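Local coordinates for multidrug resistance protein (Vibrio cholerae, PDB 1YC9) that probably exports toxic compounds across the outer membrane as the trimeric channel component of a multidrug efflux system, at residues V123-V137 with A260-Q274. The protein carries 1 engineered substitution. Sequence-based numbering, arbitrary orientation.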
loop_
_atom_site.group_PDB
_atom_site.type_symbol
_atom_site.label_atom_id
_atom_site.label_comp_id
_atom_site.label_asym_id
_atom_site.label_seq_id
_atom_site.Cartn_x
_atom_site.Cartn_y
_atom_site.Cartn_z
ATOM N N VAL A 123 6.615 1.945 29.949
ATOM C CA VAL A 123 6.305 3.240 29.364
ATOM C C VAL A 123 6.172 3.225 27.836
ATOM O O VAL A 123 5.274 3.840 27.272
ATOM C CB VAL A 123 7.312 4.313 29.774
ATOM C CG1 VAL A 123 6.996 5.605 29.078
ATOM C CG2 VAL A 123 7.237 4.512 31.303
ATOM N N ALA A 124 7.038 2.455 27.202
ATOM C CA ALA A 124 6.979 2.265 25.773
ATOM C C ALA A 124 5.686 1.584 25.383
ATOM O O ALA A 124 5.008 2.034 24.486
ATOM C CB ALA A 124 8.187 1.452 25.300
ATOM N N ALA A 125 5.308 0.551 26.129
ATOM C CA ALA A 125 4.094 -0.187 25.804
ATOM C C ALA A 125 2.799 0.651 26.045
ATOM O O ALA A 125 1.825 0.551 25.289
ATOM C CB ALA A 125 4.039 -1.454 26.632
ATOM N N THR A 126 2.798 1.443 27.084
ATOM C CA THR A 126 1.657 2.284 27.374
ATOM C C THR A 126 1.570 3.463 26.398
ATOM O O THR A 126 0.484 3.954 26.115
ATOM C CB THR A 126 1.689 2.808 28.806
ATOM O OG1 THR A 126 2.879 3.558 29.034
ATOM C CG2 THR A 126 1.762 1.680 29.776
ATOM N N SER A 127 2.741 3.915 25.892
ATOM C CA SER A 127 2.790 4.932 24.873
ATOM C C SER A 127 2.233 4.372 23.589
ATOM O O SER A 127 1.526 5.076 22.880
ATOM C CB SER A 127 4.225 5.448 24.683
ATOM O OG SER A 127 4.662 6.056 25.860
ATOM N N GLU A 128 2.536 3.112 23.281
ATOM C CA GLU A 128 1.932 2.453 22.133
ATOM C C GLU A 128 0.449 2.315 22.286
ATOM O O GLU A 128 -0.322 2.462 21.339
ATOM C CB GLU A 128 2.526 1.053 21.863
ATOM C CG GLU A 128 3.962 1.193 21.359
ATOM C CD GLU A 128 4.102 1.697 19.915
ATOM O OE1 GLU A 128 3.050 1.923 19.205
ATOM O OE2 GLU A 128 5.304 1.868 19.495
ATOM N N LEU A 129 0.035 2.049 23.500
ATOM C CA LEU A 129 -1.412 1.969 23.722
ATOM C C LEU A 129 -2.065 3.334 23.498
ATOM O O LEU A 129 -3.133 3.440 22.917
ATOM C CB LEU A 129 -1.695 1.430 25.118
ATOM C CG LEU A 129 -3.175 1.427 25.534
ATOM C CD1 LEU A 129 -3.994 0.614 24.545
ATOM C CD2 LEU A 129 -3.332 0.880 26.948
ATOM N N ALA A 130 -1.448 4.388 23.985
ATOM C CA ALA A 130 -1.988 5.727 23.752
ATOM C C ALA A 130 -2.047 6.052 22.276
ATOM O O ALA A 130 -2.983 6.693 21.794
ATOM C CB ALA A 130 -1.189 6.830 24.530
ATOM N N ALA A 131 -1.053 5.586 21.530
ATOM C CA ALA A 131 -1.084 5.756 20.099
ATOM C C ALA A 131 -2.225 4.943 19.488
ATOM O O ALA A 131 -2.929 5.447 18.590
ATOM C CB ALA A 131 0.266 5.392 19.476
ATOM N N ALA A 132 -2.413 3.725 19.985
ATOM C CA ALA A 132 -3.526 2.888 19.526
ATOM C C ALA A 132 -4.915 3.490 19.823
ATOM O O ALA A 132 -5.883 3.378 19.023
ATOM C CB ALA A 132 -3.411 1.535 20.073
ATOM N N GLU A 133 -5.000 4.153 20.959
ATOM C CA GLU A 133 -6.243 4.847 21.330
ATOM C C GLU A 133 -6.539 5.967 20.325
ATOM O O GLU A 133 -7.655 6.094 19.824
ATOM C CB GLU A 133 -6.153 5.357 22.757
ATOM C CG GLU A 133 -6.229 4.266 23.786
ATOM C CD GLU A 133 -5.964 4.728 25.214
ATOM O OE1 GLU A 133 -5.573 5.892 25.383
ATOM O OE2 GLU A 133 -6.134 3.900 26.142
ATOM N N ALA A 134 -5.508 6.748 19.989
ATOM C CA ALA A 134 -5.611 7.807 19.002
ATOM C C ALA A 134 -5.954 7.229 17.640
ATOM O O ALA A 134 -6.767 7.797 16.905
ATOM C CB ALA A 134 -4.305 8.603 18.932
ATOM N N GLU A 135 -5.364 6.092 17.287
ATOM C CA GLU A 135 -5.659 5.508 16.000
ATOM C C GLU A 135 -7.105 5.005 15.921
ATOM O O GLU A 135 -7.698 5.059 14.856
ATOM C CB GLU A 135 -4.666 4.416 15.653
ATOM C CG GLU A 135 -3.309 5.027 15.351
ATOM C CD GLU A 135 -2.270 4.011 14.968
ATOM O OE1 GLU A 135 -2.411 2.840 15.351
ATOM O OE2 GLU A 135 -1.289 4.394 14.271
ATOM N N SER A 136 -7.683 4.582 17.034
ATOM C CA SER A 136 -9.093 4.187 17.046
ATOM C C SER A 136 -10.008 5.388 16.738
ATOM O O SER A 136 -11.012 5.241 16.050
ATOM C CB SER A 136 -9.517 3.499 18.351
ATOM O OG SER A 136 -9.509 4.392 19.418
ATOM N N VAL A 137 -9.641 6.566 17.241
ATOM C CA VAL A 137 -10.351 7.798 16.873
ATOM C C VAL A 137 -10.169 8.098 15.377
ATOM O O VAL A 137 -11.140 8.441 14.673
ATOM C CB VAL A 137 -9.876 8.994 17.747
ATOM C CG1 VAL A 137 -10.530 10.328 17.328
ATOM C CG2 VAL A 137 -10.155 8.665 19.211
ATOM N N ALA A 260 -5.679 13.045 15.490
ATOM C CA ALA A 260 -5.296 11.793 16.131
ATOM C C ALA A 260 -4.020 11.201 15.500
ATOM O O ALA A 260 -3.243 10.571 16.190
ATOM C CB ALA A 260 -6.448 10.784 16.068
ATOM N N ASP A 261 -3.780 11.412 14.214
ATOM C CA ASP A 261 -2.530 10.924 13.565
ATOM C C ASP A 261 -1.277 11.580 14.140
ATOM O O ASP A 261 -0.248 10.922 14.365
ATOM C CB ASP A 261 -2.573 11.035 12.035
ATOM C CG ASP A 261 -2.771 12.482 11.511
ATOM O OD1 ASP A 261 -2.438 12.766 10.331
ATOM O OD2 ASP A 261 -3.239 13.439 12.187
ATOM N N ILE A 262 -1.345 12.889 14.405
ATOM C CA ILE A 262 -0.241 13.586 15.047
ATOM C C ILE A 262 -0.072 13.065 16.476
ATOM O O ILE A 262 1.047 12.818 16.921
ATOM C CB ILE A 262 -0.464 15.123 15.066
ATOM C CG1 ILE A 262 -0.428 15.655 13.639
ATOM C CG2 ILE A 262 0.551 15.820 15.935
ATOM C CD1 ILE A 262 -0.835 17.109 13.490
ATOM N N THR A 263 -1.167 12.910 17.217
ATOM C CA THR A 263 -1.075 12.394 18.564
ATOM C C THR A 263 -0.421 11.008 18.570
ATOM O O THR A 263 0.445 10.736 19.372
ATOM C CB THR A 263 -2.449 12.326 19.143
ATOM O OG1 THR A 263 -2.946 13.668 19.205
ATOM C CG2 THR A 263 -2.415 11.787 20.556
ATOM N N ALA A 264 -0.871 10.140 17.677
ATOM C CA ALA A 264 -0.349 8.771 17.626
ATOM C C ALA A 264 1.130 8.794 17.335
ATOM O O ALA A 264 1.895 8.111 18.002
ATOM C CB ALA A 264 -1.093 7.975 16.627
ATOM N N ALA A 265 1.539 9.613 16.373
ATOM C CA ALA A 265 2.958 9.681 16.029
ATOM C C ALA A 265 3.776 10.269 17.152
ATOM O O ALA A 265 4.913 9.836 17.375
ATOM C CB ALA A 265 3.176 10.468 14.730
ATOM N N ARG A 266 3.215 11.239 17.868
ATOM C CA ARG A 266 3.839 11.745 19.086
ATOM C C ARG A 266 4.172 10.611 20.055
ATOM O O ARG A 266 5.318 10.458 20.476
ATOM C CB ARG A 266 2.931 12.769 19.768
ATOM C CG ARG A 266 3.494 13.334 21.062
ATOM C CD ARG A 266 3.318 14.836 21.212
ATOM N N TRP A 267 3.160 9.824 20.401
ATOM C CA TRP A 267 3.299 8.781 21.381
ATOM C C TRP A 267 4.286 7.690 20.877
ATOM O O TRP A 267 4.972 7.079 21.673
ATOM C CB TRP A 267 1.937 8.134 21.678
ATOM C CG TRP A 267 1.146 8.909 22.610
ATOM C CD1 TRP A 267 -0.033 9.547 22.360
ATOM C CD2 TRP A 267 1.472 9.177 23.976
ATOM N NE1 TRP A 267 -0.470 10.195 23.495
ATOM C CE2 TRP A 267 0.432 9.984 24.506
ATOM C CE3 TRP A 267 2.518 8.794 24.813
ATOM C CZ2 TRP A 267 0.403 10.383 25.849
ATOM C CZ3 TRP A 267 2.492 9.197 26.166
ATOM C CH2 TRP A 267 1.449 10.004 26.651
ATOM N N ARG A 268 4.330 7.457 19.582
ATOM C CA ARG A 268 5.201 6.420 19.047
ATOM C C ARG A 268 6.639 6.873 19.112
ATOM O O ARG A 268 7.545 6.043 19.402
ATOM C CB ARG A 268 4.808 6.027 17.657
ATOM C CG ARG A 268 3.574 5.175 17.640
ATOM C CD ARG A 268 3.523 4.211 16.543
ATOM N NE ARG A 268 2.413 3.325 16.860
ATOM C CZ ARG A 268 1.213 3.432 16.353
ATOM N NH1 ARG A 268 0.263 2.563 16.742
ATOM N NH2 ARG A 268 0.939 4.402 15.466
ATOM N N ALA A 269 6.851 8.166 18.942
ATOM C CA ALA A 269 8.183 8.754 19.146
ATOM C C ALA A 269 8.625 8.677 20.633
ATOM O O ALA A 269 9.744 8.307 20.957
ATOM C CB ALA A 269 8.258 10.154 18.603
ATOM N N GLU A 270 7.686 8.927 21.569
ATOM C CA GLU A 270 7.941 8.628 22.976
ATOM C C GLU A 270 8.325 7.168 23.273
ATOM O O GLU A 270 9.255 6.930 24.016
ATOM C CB GLU A 270 6.733 9.020 23.849
ATOM C CG GLU A 270 7.062 8.934 25.342
ATOM C CD GLU A 270 8.319 9.698 25.700
ATOM O OE1 GLU A 270 8.319 10.902 25.383
ATOM O OE2 GLU A 270 9.301 9.092 26.246
ATOM N N ALA A 271 7.595 6.220 22.689
ATOM C CA ALA A 271 7.840 4.804 22.861
ATOM C C ALA A 271 9.247 4.457 22.367
ATOM O O ALA A 271 10.029 3.821 23.094
ATOM C CB ALA A 271 6.812 4.018 22.094
ATOM N N ALA A 272 9.583 4.990 21.189
ATOM C CA ALA A 272 10.949 4.822 20.620
ATOM C C ALA A 272 12.046 5.390 21.499
ATOM O O ALA A 272 13.092 4.776 21.634
ATOM C CB ALA A 272 11.031 5.393 19.190
ATOM N N ALA A 273 11.835 6.568 22.091
ATOM C CA ALA A 273 12.762 7.175 23.003
ATOM C C ALA A 273 13.029 6.258 24.186
ATOM O O ALA A 273 14.151 6.071 24.604
ATOM C CB ALA A 273 12.205 8.561 23.499
ATOM N N GLN A 274 11.967 5.677 24.736
ATOM C CA GLN A 274 12.068 4.750 25.861
ATOM C C GLN A 274 12.878 3.518 25.463
ATOM O O GLN A 274 13.637 2.985 26.280
ATOM C CB GLN A 274 10.677 4.274 26.306
ATOM C CG GLN A 274 9.773 5.362 27.013
ATOM C CD GLN A 274 10.433 6.008 28.209
ATOM O OE1 GLN A 274 10.369 7.216 28.391
ATOM N NE2 GLN A 274 11.039 5.211 29.031
HETATM O O HOH W 1 7.275 3.513 18.452
#
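Ala-124, Ala-131 and Ala-134 of helix 117-183 meet Ala-260, Ala-264 and Ala-271 of helix 260-281 along a nearly antiparallel seam of the alpha-helical barrel characteristic of outer membrane factors. Methyl side chains let the axes close to 7.9 Å, and the CA atoms of Ala-131 and Ala-264 lie 4.0 Å apart. Larger side chains flank this seam. On one flank Trp-267 lays its indole against helix 117-183, and Ala-130 CB stands 3.4 Å from the centroid of its five-membered ring, almost on the ring normal, a CH-pi contact for which a compact methyl is well suited. Ser-127 fits the buried place near the ring: with OG next to its own backbone N (chi1 -63°), OG donates a hydrogen bond to Val-123 O within its helix and comes 3.6 Å from Trp-267 CE3.

On the other flank Arg-268, long enough to link two carboxylates of the facing helix in a salt-bridge network, enters a hole formed by Glu-128, Ala-131, Ala-132 and Glu-135. Ala-131 CB lies over one guanidinium face, while carboxylates meet the edge. Glu-128, bent at chi2 (-74°), offers the syn lone pair of OE1 to Arg-268 NE at 2.8 Å. Extended Glu-135 is gripped end-on by Arg-268 NH1 and NH2, one to each carboxylate oxygen, its carboxylate turned 52° from the guanidinium plane. A water donates to Glu-128 OE2 and, at 2.7 Å, to Arg-268 O.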